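Local coordinates for protein p450 cytochrome, putative (Rippkaea orientalis, PDB 6Y01) that probably binds the molybdenum cofactor and carries it, as a Rossmann-fold Moco carrier protein of a phototrophic bacterium, at residues W157-P162 and I166-S171; S109-A114 and K170-V175; L41-G46 and K67-L72. One frame throughout, in Å; residues are numbered along the deposited sequence.

Contact 1 (W157-P162 and I166-S171)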
# COMPACT_ATOMS: atom_id res chain seq x y z
N TRP D 157 -6.95 2.65 -26.45
CA TRP D 157 -7.40 3.64 -27.47
C TRP D 157 -6.31 4.68 -27.70
O TRP D 157 -5.63 5.06 -26.75
CB TRP D 157 -8.67 4.35 -27.00
CG TRP D 157 -9.91 3.55 -27.24
CD1 TRP D 157 -10.69 3.52 -28.36
CD2 TRP D 157 -10.57 2.75 -26.27
NE1 TRP D 157 -11.77 2.71 -28.16
CE2 TRP D 157 -11.72 2.22 -26.88
CE3 TRP D 157 -10.27 2.42 -24.95
CZ2 TRP D 157 -12.58 1.36 -26.21
CZ3 TRP D 157 -11.11 1.55 -24.29
CH2 TRP D 157 -12.26 1.05 -24.90
N ILE D 158 -6.17 5.12 -28.93
CA ILE D 158 -5.21 6.17 -29.33
C ILE D 158 -6.02 7.41 -29.74
O ILE D 158 -6.78 7.34 -30.68
CB ILE D 158 -4.32 5.72 -30.49
CG1 ILE D 158 -3.71 4.35 -30.22
CG2 ILE D 158 -3.26 6.79 -30.76
CD1 ILE D 158 -2.81 4.29 -29.05
N ALA D 159 -5.83 8.51 -29.02
CA ALA D 159 -6.56 9.75 -29.32
C ALA D 159 -5.72 10.66 -30.19
O ALA D 159 -4.49 10.67 -30.09
CB ALA D 159 -6.96 10.48 -28.06
N SER D 160 -6.40 11.50 -30.96
CA SER D 160 -5.77 12.48 -31.87
C SER D 160 -5.69 13.87 -31.24
O SER D 160 -4.93 14.70 -31.75
CB SER D 160 -6.52 12.53 -33.19
OG SER D 160 -7.92 12.77 -32.97
N SER D 161 -6.45 14.13 -30.19
CA SER D 161 -6.56 15.48 -29.60
C SER D 161 -7.27 15.38 -28.27
O SER D 161 -7.91 14.38 -27.97
CB SER D 161 -7.36 16.39 -30.51
OG SER D 161 -8.71 15.95 -30.55
N PRO D 162 -7.22 16.44 -27.43
CA PRO D 162 -8.03 16.48 -26.22
C PRO D 162 -9.52 16.27 -26.50
O PRO D 162 -10.17 15.52 -25.79
CB PRO D 162 -7.70 17.86 -25.63
CG PRO D 162 -6.30 18.08 -26.10
CD PRO D 162 -6.30 17.58 -27.52
N ILE D 166 -12.33 13.26 -25.15
CA ILE D 166 -13.67 13.42 -24.56
C ILE D 166 -14.67 12.58 -25.35
O ILE D 166 -15.51 11.91 -24.72
CB ILE D 166 -14.09 14.91 -24.52
CG1 ILE D 166 -13.07 15.75 -23.76
CG2 ILE D 166 -15.48 15.05 -23.96
CD1 ILE D 166 -12.88 15.39 -22.30
N GLU D 167 -14.59 12.60 -26.68
CA GLU D 167 -15.48 11.79 -27.54
C GLU D 167 -15.34 10.30 -27.17
O GLU D 167 -16.37 9.61 -27.00
CB GLU D 167 -15.15 11.95 -29.02
N LEU D 168 -14.10 9.85 -26.98
CA LEU D 168 -13.85 8.43 -26.67
C LEU D 168 -14.44 8.11 -25.30
O LEU D 168 -15.07 7.08 -25.15
CB LEU D 168 -12.36 8.11 -26.73
CG LEU D 168 -11.75 8.10 -28.13
CD1 LEU D 168 -10.23 8.06 -28.04
CD2 LEU D 168 -12.25 6.89 -28.92
N ILE D 169 -14.21 8.97 -24.32
CA ILE D 169 -14.78 8.74 -22.97
C ILE D 169 -16.29 8.59 -23.06
O ILE D 169 -16.83 7.69 -22.43
CB ILE D 169 -14.38 9.85 -22.00
CG1 ILE D 169 -12.86 9.80 -21.74
CG2 ILE D 169 -15.20 9.77 -20.71
CD1 ILE D 169 -12.35 11.07 -21.09
N LYS D 170 -16.97 9.49 -23.77
CA LYS D 170 -18.43 9.39 -23.88
C LYS D 170 -18.84 8.04 -24.45
O LYS D 170 -19.80 7.46 -23.96
CB LYS D 170 -18.96 10.56 -24.71
CG LYS D 170 -18.88 11.88 -23.97
CD LYS D 170 -19.29 13.03 -24.79
CE LYS D 170 -19.22 14.29 -23.95
NZ LYS D 170 -19.22 15.49 -24.82
N SER D 171 -18.13 7.53 -25.46
CA SER D 171 -18.47 6.21 -26.05
C SER D 171 -18.21 5.10 -25.03
O SER D 171 -19.00 4.12 -24.98
CB SER D 171 -17.79 5.99 -27.35
OG SER D 171 -16.41 5.87 -27.15
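Leu168 sets its forked end against Trp157 and Ala159. Its CD2 meets the five-membered part of the indole, 3.8 Å from Trp157 CD1, and comes at the ring obliquely. Its CD1 turns the other way along the strand and sits 4.1 Å from Ala159 CB, with the CB of Trp157 almost as near. One leucine thus bridges two residues whose side chains leave the backbone on the same face of the short strand 157-158 and its continuation. Leu168 CG lies beside its own backbone N (chi1 -71°), and this directs the fork at the strand. Ala159 is buried, while Trp157 and Leu168 keep some exposure.

At the other end the segments meet through the backbone. Ile166 N donates to Pro162 O over 3.2 Å, with an N-H...O angle of 153°. This is an early turn of helix 162-176. Ile166 CG1 packs 3.5 Å from the same Pro162 O. Ser161 is the N-cap, and its OG accepts from the backbone N of Asn164. On the helix, Ser171 OG donates back to Leu168 O at 2.7 Å.

The contact is the strand-to-helix connection after the last strand of the Rossmann-like sheet: strand 157-158 is its edge within this chain, and helix 162-176 folds back over it. Polar bonds secure the helix start, whereas Leu168 holds to Trp157 and Ala159 by apolar contact.

Contact 2 (S109-A114 and K170-V175)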
# COMPACT_ATOMS: atom_id res chain seq x y z
N SER D 109 -10.14 5.40 -11.32
CA SER D 109 -10.49 6.12 -12.55
C SER D 109 -11.50 5.31 -13.36
O SER D 109 -11.36 4.07 -13.47
CB SER D 109 -9.28 6.39 -13.37
OG SER D 109 -8.34 7.25 -12.74
N ASP D 110 -12.49 5.95 -13.93
CA ASP D 110 -13.38 5.31 -14.91
C ASP D 110 -12.66 5.15 -16.25
O ASP D 110 -12.88 4.15 -16.95
CB ASP D 110 -14.67 6.10 -15.04
CG ASP D 110 -15.46 6.06 -13.77
OD1 ASP D 110 -15.68 4.92 -13.22
OD2 ASP D 110 -15.83 7.09 -13.29
N VAL D 111 -11.85 6.12 -16.62
CA VAL D 111 -10.99 6.09 -17.83
C VAL D 111 -9.68 6.72 -17.42
O VAL D 111 -9.68 7.72 -16.66
CB VAL D 111 -11.62 6.85 -19.00
CG1 VAL D 111 -10.69 6.76 -20.20
CG2 VAL D 111 -13.02 6.36 -19.32
N VAL D 112 -8.58 6.20 -17.93
CA VAL D 112 -7.23 6.73 -17.67
C VAL D 112 -6.74 7.29 -19.00
O VAL D 112 -6.82 6.61 -20.04
CB VAL D 112 -6.28 5.59 -17.19
CG1 VAL D 112 -4.85 6.09 -17.11
CG2 VAL D 112 -6.71 5.04 -15.85
N ILE D 113 -6.30 8.56 -18.98
CA ILE D 113 -5.64 9.17 -20.14
C ILE D 113 -4.17 9.36 -19.82
O ILE D 113 -3.83 9.97 -18.77
CB ILE D 113 -6.26 10.54 -20.49
CG1 ILE D 113 -7.77 10.45 -20.71
CG2 ILE D 113 -5.53 11.13 -21.66
CD1 ILE D 113 -8.45 11.79 -20.89
N ALA D 114 -3.33 8.87 -20.71
CA ALA D 114 -1.89 9.11 -20.64
C ALA D 114 -1.60 10.22 -21.63
O ALA D 114 -1.66 10.01 -22.85
CB ALA D 114 -1.09 7.85 -20.95
N LYS D 170 -16.97 9.49 -23.77
CA LYS D 170 -18.43 9.39 -23.88
C LYS D 170 -18.84 8.04 -24.45
O LYS D 170 -19.80 7.46 -23.96
CB LYS D 170 -18.96 10.56 -24.71
CG LYS D 170 -18.88 11.88 -23.97
CD LYS D 170 -19.29 13.03 -24.79
CE LYS D 170 -19.22 14.29 -23.95
NZ LYS D 170 -19.22 15.49 -24.82
N SER D 171 -18.13 7.53 -25.46
CA SER D 171 -18.47 6.21 -26.05
C SER D 171 -18.21 5.10 -25.03
O SER D 171 -19.00 4.12 -24.98
CB SER D 171 -17.79 5.99 -27.35
OG SER D 171 -16.41 5.87 -27.15
N ILE D 172 -17.15 5.22 -24.24
CA ILE D 172 -16.75 4.19 -23.25
C ILE D 172 -17.76 4.14 -22.12
O ILE D 172 -18.23 3.03 -21.76
CB ILE D 172 -15.33 4.45 -22.73
CG1 ILE D 172 -14.31 4.19 -23.86
CG2 ILE D 172 -15.03 3.61 -21.49
CD1 ILE D 172 -12.96 4.80 -23.62
N ILE D 173 -18.09 5.28 -21.54
CA ILE D 173 -18.95 5.28 -20.33
C ILE D 173 -20.40 5.01 -20.75
O ILE D 173 -21.15 4.51 -19.91
CB ILE D 173 -18.71 6.53 -19.45
CG1 ILE D 173 -19.19 7.82 -20.09
CG2 ILE D 173 -17.23 6.60 -19.05
CD1 ILE D 173 -18.81 9.08 -19.29
N THR D 174 -20.76 5.19 -22.02
CA THR D 174 -22.11 4.81 -22.53
C THR D 174 -22.26 3.30 -22.61
O THR D 174 -23.36 2.81 -22.30
CB THR D 174 -22.45 5.44 -23.89
OG1 THR D 174 -21.51 5.01 -24.87
CG2 THR D 174 -22.47 6.95 -23.82
N VAL D 175 -21.19 2.58 -23.01
CA VAL D 175 -21.14 1.09 -23.15
C VAL D 175 -21.15 0.43 -21.77
O VAL D 175 -21.77 -0.65 -21.61
CB VAL D 175 -19.88 0.61 -23.90
CG1 VAL D 175 -19.63 -0.88 -23.77
CG2 VAL D 175 -19.90 1.00 -25.36
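Val111 points its CB from strand 111-115 toward helix 162-176, and its two methyls then part company. CG2 lies beside the backbone N, with CG1 anti to it (chi1 -179°), and this rotation sends CG2 to the helix segment. There CG2 touches two successive residues. It is 4.0 Å from Ile172 CG2 and 4.2 Å from Ile173 CG2, so it rests against two branch methyls at once. CG1 serves the preceding turn of the helix and packs on Ile169. The side chains of Val111 and Ile172 lie at a slant, and they meet methyl to methyl.

Strand 111-115 is an inner strand of the parallel sheet, between 17-21 and 135-138. Its backbone bonds to both: Val111 pairs with Gly19, and Val112 with Pro134 and Ile136. Helix 162-176 packs on one face of this Rossmann-like sheet. Helix 119-130 meets Val112 and Ala114, whose side chains turn away from helix 162-176.

In Ile172 the touching CG2 is the branch anti to the backbone N, with CG1 on the N side (chi1 -69°). Ile172 also packs on Pro134. Ile173 reaches Pro16 and Trp47 in the neighbouring loops. Val111 is buried, but the two isoleucines are partly exposed. Just before the strand, Asp110 OD2 accepts from the backbone N of Ile17, which ties the strand's entry to the start of strand 17-21.

Contact 3 (L41-G46 and K67-L72)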
# COMPACT_ATOMS: atom_id res chain seq x y z
N LEU D 41 -11.72 20.57 -20.47
CA LEU D 41 -12.81 19.83 -21.14
C LEU D 41 -13.46 18.82 -20.18
O LEU D 41 -14.67 18.61 -20.22
CB LEU D 41 -12.31 19.13 -22.40
CG LEU D 41 -11.80 20.03 -23.51
CD1 LEU D 41 -11.17 19.20 -24.60
CD2 LEU D 41 -12.91 20.91 -24.08
N ILE D 42 -12.65 18.17 -19.34
CA ILE D 42 -13.20 17.23 -18.34
C ILE D 42 -14.14 17.99 -17.39
O ILE D 42 -15.26 17.58 -17.12
CB ILE D 42 -12.02 16.54 -17.61
CG1 ILE D 42 -11.32 15.57 -18.57
CG2 ILE D 42 -12.48 15.87 -16.33
CD1 ILE D 42 -9.96 15.15 -18.06
N ALA D 43 -13.67 19.13 -16.89
CA ALA D 43 -14.48 19.94 -15.97
C ALA D 43 -15.75 20.44 -16.67
O ALA D 43 -16.80 20.46 -16.02
CB ALA D 43 -13.65 21.07 -15.45
N LEU D 44 -15.65 20.79 -17.95
CA LEU D 44 -16.84 21.37 -18.63
C LEU D 44 -17.91 20.30 -18.83
O LEU D 44 -19.09 20.63 -18.96
CB LEU D 44 -16.44 22.00 -19.96
CG LEU D 44 -15.66 23.31 -19.82
CD1 LEU D 44 -15.04 23.69 -21.15
CD2 LEU D 44 -16.54 24.44 -19.27
N GLU D 45 -17.54 19.03 -18.81
CA GLU D 45 -18.52 17.92 -18.88
C GLU D 45 -19.16 17.65 -17.51
O GLU D 45 -20.07 16.78 -17.43
CB GLU D 45 -17.83 16.64 -19.38
CG GLU D 45 -17.35 16.71 -20.80
CD GLU D 45 -18.47 16.88 -21.82
OE1 GLU D 45 -19.64 16.46 -21.54
OE2 GLU D 45 -18.18 17.47 -22.88
N GLY D 46 -18.67 18.27 -16.45
CA GLY D 46 -19.12 17.96 -15.09
C GLY D 46 -18.46 16.73 -14.52
O GLY D 46 -18.95 16.17 -13.55
N LYS D 67 -9.59 23.57 -12.88
CA LYS D 67 -10.01 24.66 -11.98
C LYS D 67 -10.47 25.89 -12.74
O LYS D 67 -11.41 26.59 -12.30
CB LYS D 67 -8.89 25.02 -11.01
CG LYS D 67 -8.58 23.96 -9.97
CD LYS D 67 -9.83 23.35 -9.35
CE LYS D 67 -10.71 24.33 -8.63
NZ LYS D 67 -11.94 23.64 -8.13
N LYS D 68 -9.86 26.15 -13.89
CA LYS D 68 -10.25 27.30 -14.72
C LYS D 68 -11.72 27.14 -15.11
O LYS D 68 -12.44 28.13 -15.20
CB LYS D 68 -9.39 27.40 -15.98
CG LYS D 68 -9.73 28.57 -16.88
CD LYS D 68 -9.04 28.52 -18.23
N ALA D 69 -12.16 25.89 -15.31
CA ALA D 69 -13.55 25.57 -15.69
C ALA D 69 -14.40 25.14 -14.50
O ALA D 69 -15.48 24.57 -14.70
CB ALA D 69 -13.54 24.54 -16.79
N GLU D 70 -13.93 25.44 -13.29
CA GLU D 70 -14.67 25.26 -12.02
C GLU D 70 -14.98 23.78 -11.75
O GLU D 70 -15.95 23.48 -11.08
CB GLU D 70 -15.90 26.16 -12.00
CG GLU D 70 -15.54 27.64 -12.17
CD GLU D 70 -16.69 28.59 -12.06
OE1 GLU D 70 -17.83 28.26 -12.48
OE2 GLU D 70 -16.39 29.65 -11.56
N GLY D 71 -14.13 22.86 -12.21
CA GLY D 71 -14.29 21.45 -11.92
C GLY D 71 -13.62 21.07 -10.62
O GLY D 71 -12.76 21.78 -10.10
N LEU D 72 -14.02 19.89 -10.11
CA LEU D 72 -13.41 19.30 -8.91
C LEU D 72 -12.17 18.49 -9.30
O LEU D 72 -12.20 17.76 -10.31
CB LEU D 72 -14.41 18.38 -8.26
CG LEU D 72 -13.97 17.71 -6.96
CD1 LEU D 72 -13.76 18.71 -5.84
CD2 LEU D 72 -14.99 16.66 -6.57
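Ala43 CB meets the other segment at two points. It lies 3.6 Å from Gly71 CA and 3.7 Å from Ala69 CB. The backbones come very close here, with the CA atoms of Ala43 and Gly71 4.3 Å apart. Gly71 has no side chain, and its bare CA lets Ala43 approach this far. Leu44 completes the first shell. Its CD2 sits 3.9 Å from Ala69 CB, so that this methyl is met by both Ala43 and Leu44. Leu44 leaves its backbone obliquely to the contact, but with CG beside its backbone N (chi1 -73°) its end swings nearer. All three meetings are apolar.

The next shell consists of two helix ends. Helix 58-68 stops in a Schellman motif, with Glu70 at positive phi as its C-prime residue. Glu70 N bonds to Lys67 O, and Gly71 N bonds back to Ala66 O. This turn brings Ala69 and Gly71 against Ala43. Lys67 steadies it further: its NZ donates to Gly71 O at 2.8 Å and also forms a salt bridge with Asp90. Helix 29-44 ends in a Schellman motif as well. Gly46 takes the positive phi, and its N bonds to Ala43 O at 2.9 Å.

Further out, Ile42 packs on Ile18 and Val20 of strand 17-21, while Leu41 and Ile42 touch Ile166 of helix 162-176. Leu72 leads into strand 73-77 and touches Ile91 of the second subunit. The contact thus joins the C-terminal ends of helices 29-44 and 58-68, with helix 162-176 along another flank of helix 29-44.

How the contacts relate
Contacts 1 and 2 are neighbours, their centres about 8 Å apart. They share Lys170 and Ser171 of helix 162-176, which packs against the outermost strand of this chain's sheet in contact 1 and an inner strand in contact 2. Trp157 CZ3 lies 3.8 Å from Ile172 CD1, so the two apolar patches join. Contact 3 lies farther off, its centre about 17 Å from that of contact 1 and 16 Å from that of contact 2. A salt bridge from Lys170 NZ to Glu45 OE2, 3.0 Å long, links it to both. Ile166 CG1 also packs 3.7 Å from Leu41 CB. Helix 162-176 thus carries one side of contacts 1 and 2 and borders contact 3.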